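Local coordinates for protein p-nitrophenyl phosphatase (Pho2) (Archaeoglobus fulgidus, PDB 3QGM) that probably hydrolyses phosphate esters as a metal-dependent phosphatase of the haloacid dehalogenase (HAD) superfamily, with calcium bound in this crystal form, at residues Y11-D16 with A208-Q213; I44-N49 with E72-T77. All blocks are in the same frame, centred on the assembly; numbering follows the deposited sequence.

Contact 1: residues Y11-D16 with A208-Q213. With CA (calcium ion), chain E.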
loop_
_atom_site.group_PDB
_atom_site.type_symbol
_atom_site.label_atom_id
_atom_site.label_comp_id
_atom_site.label_asym_id
_atom_site.label_seq_id
_atom_site.Cartn_x
_atom_site.Cartn_y
_atom_site.Cartn_z
ATOM N N TYR A 11 -32.650 -4.410 -14.488
ATOM C CA TYR A 11 -32.047 -3.658 -13.384
ATOM C C TYR A 11 -30.802 -4.397 -12.890
ATOM O O TYR A 11 -30.845 -5.572 -12.600
ATOM C CB TYR A 11 -33.063 -3.492 -12.254
ATOM C CG TYR A 11 -34.207 -2.630 -12.701
ATOM C CD1 TYR A 11 -34.173 -1.250 -12.517
ATOM C CD2 TYR A 11 -35.280 -3.168 -13.381
ATOM C CE1 TYR A 11 -35.185 -0.447 -12.966
ATOM C CE2 TYR A 11 -36.305 -2.348 -13.860
ATOM C CZ TYR A 11 -36.248 -0.991 -13.651
ATOM O OH TYR A 11 -37.258 -0.152 -14.118
ATOM N N ILE A 12 -29.697 -3.683 -12.840
ATOM C CA ILE A 12 -28.459 -4.154 -12.237
ATOM C C ILE A 12 -28.475 -3.539 -10.854
ATOM O O ILE A 12 -28.398 -2.306 -10.723
ATOM C CB ILE A 12 -27.233 -3.693 -13.015
ATOM C CG1 ILE A 12 -27.243 -4.416 -14.366
ATOM C CG2 ILE A 12 -25.939 -4.002 -12.197
ATOM C CD1 ILE A 12 -26.091 -4.068 -15.314
ATOM N N ILE A 13 -28.634 -4.405 -9.840
ATOM C CA ILE A 13 -28.870 -3.951 -8.456
ATOM C C ILE A 13 -27.697 -4.282 -7.532
ATOM O O ILE A 13 -27.292 -5.422 -7.352
ATOM C CB ILE A 13 -30.218 -4.424 -7.900
ATOM C CG1 ILE A 13 -31.362 -3.995 -8.840
ATOM C CG2 ILE A 13 -30.454 -3.809 -6.539
ATOM C CD1 ILE A 13 -32.767 -4.453 -8.370
ATOM N N ASP A 14 -27.090 -3.234 -7.002
ATOM C CA ASP A 14 -26.120 -3.376 -5.881
ATOM C C ASP A 14 -26.858 -4.019 -4.688
ATOM O O ASP A 14 -28.035 -3.709 -4.436
ATOM C CB ASP A 14 -25.584 -1.974 -5.600
ATOM C CG ASP A 14 -24.822 -1.812 -4.286
ATOM O OD1 ASP A 14 -24.006 -2.657 -3.811
ATOM O OD2 ASP A 14 -25.046 -0.716 -3.744
ATOM N N ILE A 15 -26.192 -4.943 -3.993
ATOM C CA ILE A 15 -26.784 -5.623 -2.838
ATOM C C ILE A 15 -26.581 -4.784 -1.562
ATOM O O ILE A 15 -27.557 -4.335 -0.964
ATOM C CB ILE A 15 -26.172 -7.007 -2.637
ATOM C CG1 ILE A 15 -26.461 -7.909 -3.853
ATOM C CG2 ILE A 15 -26.698 -7.691 -1.344
ATOM C CD1 ILE A 15 -25.651 -9.211 -3.855
ATOM N N ASP A 16 -25.337 -4.565 -1.157
ATOM C CA ASP A 16 -25.083 -3.883 0.135
ATOM C C ASP A 16 -25.416 -2.395 0.124
ATOM O O ASP A 16 -24.893 -1.610 -0.688
ATOM C CB ASP A 16 -23.655 -4.123 0.656
ATOM C CG ASP A 16 -23.639 -4.485 2.165
ATOM O OD1 ASP A 16 -24.133 -5.602 2.519
ATOM O OD2 ASP A 16 -23.167 -3.646 2.974
ATOM N N ALA A 208 -31.265 -0.092 -15.995
ATOM C CA ALA A 208 -30.857 0.914 -15.004
ATOM C C ALA A 208 -29.983 0.262 -13.935
ATOM O O ALA A 208 -30.195 -0.876 -13.567
ATOM C CB ALA A 208 -32.070 1.634 -14.374
ATOM N N VAL A 209 -28.987 0.997 -13.460
ATOM C CA VAL A 209 -28.018 0.507 -12.480
ATOM C C VAL A 209 -28.351 1.201 -11.160
ATOM O O VAL A 209 -28.403 2.431 -11.100
ATOM C CB VAL A 209 -26.606 0.811 -12.983
ATOM C CG1 VAL A 209 -25.480 0.515 -11.878
ATOM C CG2 VAL A 209 -26.364 0.035 -14.265
ATOM N N VAL A 210 -28.646 0.420 -10.129
ATOM C CA VAL A 210 -29.142 0.969 -8.872
ATOM C C VAL A 210 -28.118 0.650 -7.824
ATOM O O VAL A 210 -27.596 -0.490 -7.798
ATOM C CB VAL A 210 -30.441 0.277 -8.413
ATOM C CG1 VAL A 210 -30.927 0.892 -7.076
ATOM C CG2 VAL A 210 -31.552 0.379 -9.481
ATOM N N GLY A 211 -27.859 1.623 -6.957
ATOM C CA GLY A 211 -26.894 1.490 -5.910
ATOM C C GLY A 211 -26.878 2.622 -4.918
ATOM O O GLY A 211 -27.656 3.582 -5.019
ATOM N N ASP A 212 -25.978 2.506 -3.955
ATOM C CA ASP A 212 -25.913 3.437 -2.838
ATOM C C ASP A 212 -24.678 4.298 -2.860
ATOM O O ASP A 212 -24.570 5.147 -2.016
ATOM C CB ASP A 212 -26.037 2.715 -1.473
ATOM C CG ASP A 212 -24.802 1.891 -1.112
ATOM O OD1 ASP A 212 -24.131 1.355 -2.012
ATOM O OD2 ASP A 212 -24.529 1.753 0.095
ATOM N N GLN A 213 -23.769 4.076 -3.819
ATOM C CA GLN A 213 -22.510 4.838 -3.952
ATOM C C GLN A 213 -22.337 5.482 -5.331
ATOM O O GLN A 213 -22.323 4.810 -6.385
ATOM C CB GLN A 213 -21.311 3.933 -3.672
ATOM C CG GLN A 213 -21.240 3.438 -2.246
ATOM C CD GLN A 213 -19.940 2.690 -1.955
ATOM O OE1 GLN A 213 -19.068 3.201 -1.276
ATOM N NE2 GLN A 213 -19.836 1.471 -2.434
HETATM CA CA CA E . -23.313 -0.763 -2.113
HETATM O O HOH W 1 -22.530 0.062 0.047
HETATM O O HOH W 2 -21.972 -0.039 -3.607
HETATM O O HOH W 3 -21.630 -2.335 -1.663
#
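A calcium ion joins the C-terminal ends of the two segments. The carboxylate of D14 grips it with both oxygens, OD2 at 2.4 Å and OD1 at 2.6 Å from the calcium. D16 binds through its backbone O, not its side chain. D212 adds OD1 alone, at 2.3 Å from the calcium. Three waters complete seven ligand atoms. D14 OD2 and D212 OD1 lie 2.9 Å apart, a close approach of two acceptors which the shared cation probably makes tolerable.

The second shell holds these groups in place. The CG of D14 is anti to its backbone N (chi1 166°); its CB points toward segment 208-213, and the carboxylate ends at the calcium. The CG of D212 takes the crowded position between N and carbonyl carbon (chi1 71°), and its side chain crosses that of D14 at about a right angle. D212 OD2 does not bind the metal. It accepts from metal-bound water 1 and from the backbone N of V235. Water 2 accepts from NE2 of Q213. The side chain of D16 turns to S22, whose N bonds to its OD1.

Behind the site, strands 11-14 and 208-211 run parallel. Three near-straight backbone bonds tie them: I12 N to A208 O, V210 N to I12 O at 2.8 Å, and D14 N to V210 O at 2.9 Å. On one face the Y11 ring meets A208 CB and, at its edge, V210 CG2. On the other, I12 CB touches V209 CG2 at 4.0 Å, and helix 190-200 packs over both residues. Aspartates at and just beyond the C-terminal ends of adjacent parallel strands, the DxD pair (D14, D16) leading out of the first, form the metal site characteristic of the HAD fold.

Contact 2: residues I44-N49 with E72-T77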
loop_
_atom_site.group_PDB
_atom_site.type_symbol
_atom_site.label_atom_id
_atom_site.label_comp_id
_atom_site.label_asym_id
_atom_site.label_seq_id
_atom_site.Cartn_x
_atom_site.Cartn_y
_atom_site.Cartn_z
ATOM N N ILE A 44 -30.392 -8.453 -12.071
ATOM C CA ILE A 44 -29.171 -9.118 -11.715
ATOM C C ILE A 44 -28.553 -8.337 -10.566
ATOM O O ILE A 44 -28.420 -7.100 -10.616
ATOM C CB ILE A 44 -28.218 -9.301 -12.888
ATOM C CG1 ILE A 44 -26.971 -10.090 -12.446
ATOM C CG2 ILE A 44 -27.789 -7.982 -13.474
ATOM C CD1 ILE A 44 -26.228 -10.793 -13.618
ATOM N N PHE A 45 -28.220 -9.066 -9.514
ATOM C CA PHE A 45 -27.614 -8.484 -8.318
ATOM C C PHE A 45 -26.090 -8.484 -8.514
ATOM O O PHE A 45 -25.507 -9.509 -8.889
ATOM C CB PHE A 45 -28.011 -9.289 -7.092
ATOM C CG PHE A 45 -29.487 -9.296 -6.824
ATOM C CD1 PHE A 45 -30.267 -10.379 -7.204
ATOM C CD2 PHE A 45 -30.109 -8.221 -6.184
ATOM C CE1 PHE A 45 -31.654 -10.385 -6.986
ATOM C CE2 PHE A 45 -31.488 -8.223 -5.952
ATOM C CZ PHE A 45 -32.259 -9.310 -6.354
ATOM N N VAL A 46 -25.442 -7.338 -8.335
ATOM C CA VAL A 46 -24.008 -7.243 -8.641
ATOM C C VAL A 46 -23.284 -6.735 -7.412
ATOM O O VAL A 46 -23.666 -5.712 -6.869
ATOM C CB VAL A 46 -23.717 -6.359 -9.873
ATOM C CG1 VAL A 46 -22.206 -6.143 -10.063
ATOM C CG2 VAL A 46 -24.276 -6.979 -11.171
ATOM N N SER A 47 -22.252 -7.450 -6.961
ATOM C CA SER A 47 -21.534 -7.075 -5.754
ATOM C C SER A 47 -20.046 -7.190 -5.947
ATOM O O SER A 47 -19.581 -8.095 -6.606
ATOM C CB SER A 47 -21.900 -8.011 -4.604
ATOM O OG SER A 47 -21.023 -7.826 -3.526
ATOM N N ASN A 48 -19.313 -6.240 -5.342
ATOM C CA ASN A 48 -17.875 -6.235 -5.401
ATOM C C ASN A 48 -17.254 -7.101 -4.350
ATOM O O ASN A 48 -16.040 -7.102 -4.227
ATOM C CB ASN A 48 -17.351 -4.810 -5.230
ATOM C CG ASN A 48 -17.299 -4.055 -6.539
ATOM O OD1 ASN A 48 -17.750 -4.551 -7.562
ATOM N ND2 ASN A 48 -16.673 -2.861 -6.515
ATOM N N ASN A 49 -18.071 -7.804 -3.571
ATOM C CA ASN A 49 -17.570 -8.695 -2.517
ATOM C C ASN A 49 -16.381 -9.479 -3.014
ATOM O O ASN A 49 -16.457 -10.203 -4.027
ATOM C CB ASN A 49 -18.657 -9.683 -2.033
ATOM C CG ASN A 49 -18.285 -10.360 -0.725
ATOM O OD1 ASN A 49 -17.290 -11.048 -0.648
ATOM N ND2 ASN A 49 -19.093 -10.162 0.308
ATOM N N GLU A 72 -28.794 -14.960 -11.565
ATOM C CA GLU A 72 -29.168 -13.609 -11.187
ATOM C C GLU A 72 -28.167 -12.938 -10.214
ATOM O O GLU A 72 -28.449 -11.829 -9.777
ATOM C CB GLU A 72 -30.543 -13.619 -10.492
ATOM C CG GLU A 72 -31.720 -13.937 -11.379
ATOM C CD GLU A 72 -33.012 -14.024 -10.572
ATOM O OE1 GLU A 72 -33.203 -15.031 -9.856
ATOM O OE2 GLU A 72 -33.818 -13.079 -10.625
ATOM N N ILE A 73 -27.067 -13.611 -9.851
ATOM C CA ILE A 73 -26.064 -13.106 -8.885
ATOM C C ILE A 73 -24.718 -13.003 -9.586
ATOM O O ILE A 73 -24.237 -14.006 -10.111
ATOM C CB ILE A 73 -25.786 -14.081 -7.676
ATOM C CG1 ILE A 73 -27.051 -14.563 -6.958
ATOM C CG2 ILE A 73 -24.886 -13.404 -6.663
ATOM C CD1 ILE A 73 -27.668 -13.531 -6.128
ATOM N N LEU A 74 -24.119 -11.815 -9.601
ATOM C CA LEU A 74 -22.795 -11.624 -10.153
ATOM C C LEU A 74 -21.936 -10.969 -9.083
ATOM O O LEU A 74 -22.080 -9.751 -8.808
ATOM C CB LEU A 74 -22.844 -10.759 -11.431
ATOM C CG LEU A 74 -21.574 -10.645 -12.311
ATOM C CD1 LEU A 74 -21.050 -12.012 -12.804
ATOM C CD2 LEU A 74 -21.849 -9.747 -13.456
ATOM N N VAL A 75 -21.049 -11.762 -8.480
ATOM C CA VAL A 75 -20.166 -11.267 -7.429
ATOM C C VAL A 75 -18.715 -11.314 -7.937
ATOM O O VAL A 75 -18.368 -12.108 -8.821
ATOM C CB VAL A 75 -20.376 -12.048 -6.101
ATOM C CG1 VAL A 75 -19.985 -13.573 -6.254
ATOM C CG2 VAL A 75 -19.647 -11.319 -4.923
ATOM N N ALA A 76 -17.907 -10.388 -7.423
ATOM C CA ALA A 76 -16.604 -10.134 -7.974
ATOM C C ALA A 76 -15.738 -11.373 -7.903
ATOM O O ALA A 76 -14.917 -11.574 -8.756
ATOM C CB ALA A 76 -15.911 -8.921 -7.231
ATOM N N THR A 77 -15.902 -12.196 -6.881
ATOM C CA THR A 77 -15.073 -13.389 -6.770
ATOM C C THR A 77 -15.345 -14.308 -7.977
ATOM O O THR A 77 -14.427 -14.720 -8.718
ATOM C CB THR A 77 -15.369 -14.173 -5.485
ATOM O OG1 THR A 77 -16.775 -14.423 -5.391
ATOM C CG2 THR A 77 -14.854 -13.392 -4.195
#
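F45 lays the edge of its ring by the carbonyl of E72, with CD1 3.5 Å from E72 O. The same ring meets I73 CD1 obliquely. The two segments belong to a beta-alpha-beta unit, in which helix 54-63 links parallel strands 42-47 and 73-75 of a Rossmann-like sheet. That helix packs on the face carrying F45, I73 and V75.

The backbones are tied alternately. F45 N donates to E72 O and L74 N donates to F45 O, each bond 2.8 Å long. The second bond lies nearly along the C=O axis. S47 N then donates to L74 O at 3.0 Å. A last bond, A76 N to S47 O, is weak and bent (128°), at the point where the strand gives way to helix 76-87.

On the opposite face, I44 and L74 cross obliquely, with I44 CD1 4.0 Å from L74 CB. V46 runs beside L74 and points the same way, its CG2 touching that CB. Helix 190-200 covers this face through I192, which meets V46 and L74.

Beyond the strands the chain of 44-49 bends over the start of the helix. A76 CB sits against the carbonyl oxygens of N48 and N49. The amide of N49 is held by its own chain: OD1 accepts from the backbone N of T51 and R52. V75 CG2 is anti to its own N and presses on N49 CB at 3.5 Å. The bend itself is an ST turn: S47 OG is anti to the backbone N (chi1 168°) and accepts from N49 N in a straight bond of 3.0 Å.

Overall arrangement
Contacts 1 and 2 lie in one parallel sheet, their centres about 10 Å apart. Strands 10-14 and 42-47 are neighbours there, so the order across the contacts is 73-75, 42-47, 10-14, 207-211. Along the chain contact 2 is nested between the two segments of contact 1. A second sheet, of five strands, is also made within that interval. The contacts meet directly: I13 N to I44 O and I13 O to V46 N are probable hydrogen bonds, and I12 packs on I44 and V46. Helix 190-200 spans both. Contact 1 supplies the protein ligands of the calcium; the side chain of S47 in contact 2 lies about 8 Å from the ion without binding it.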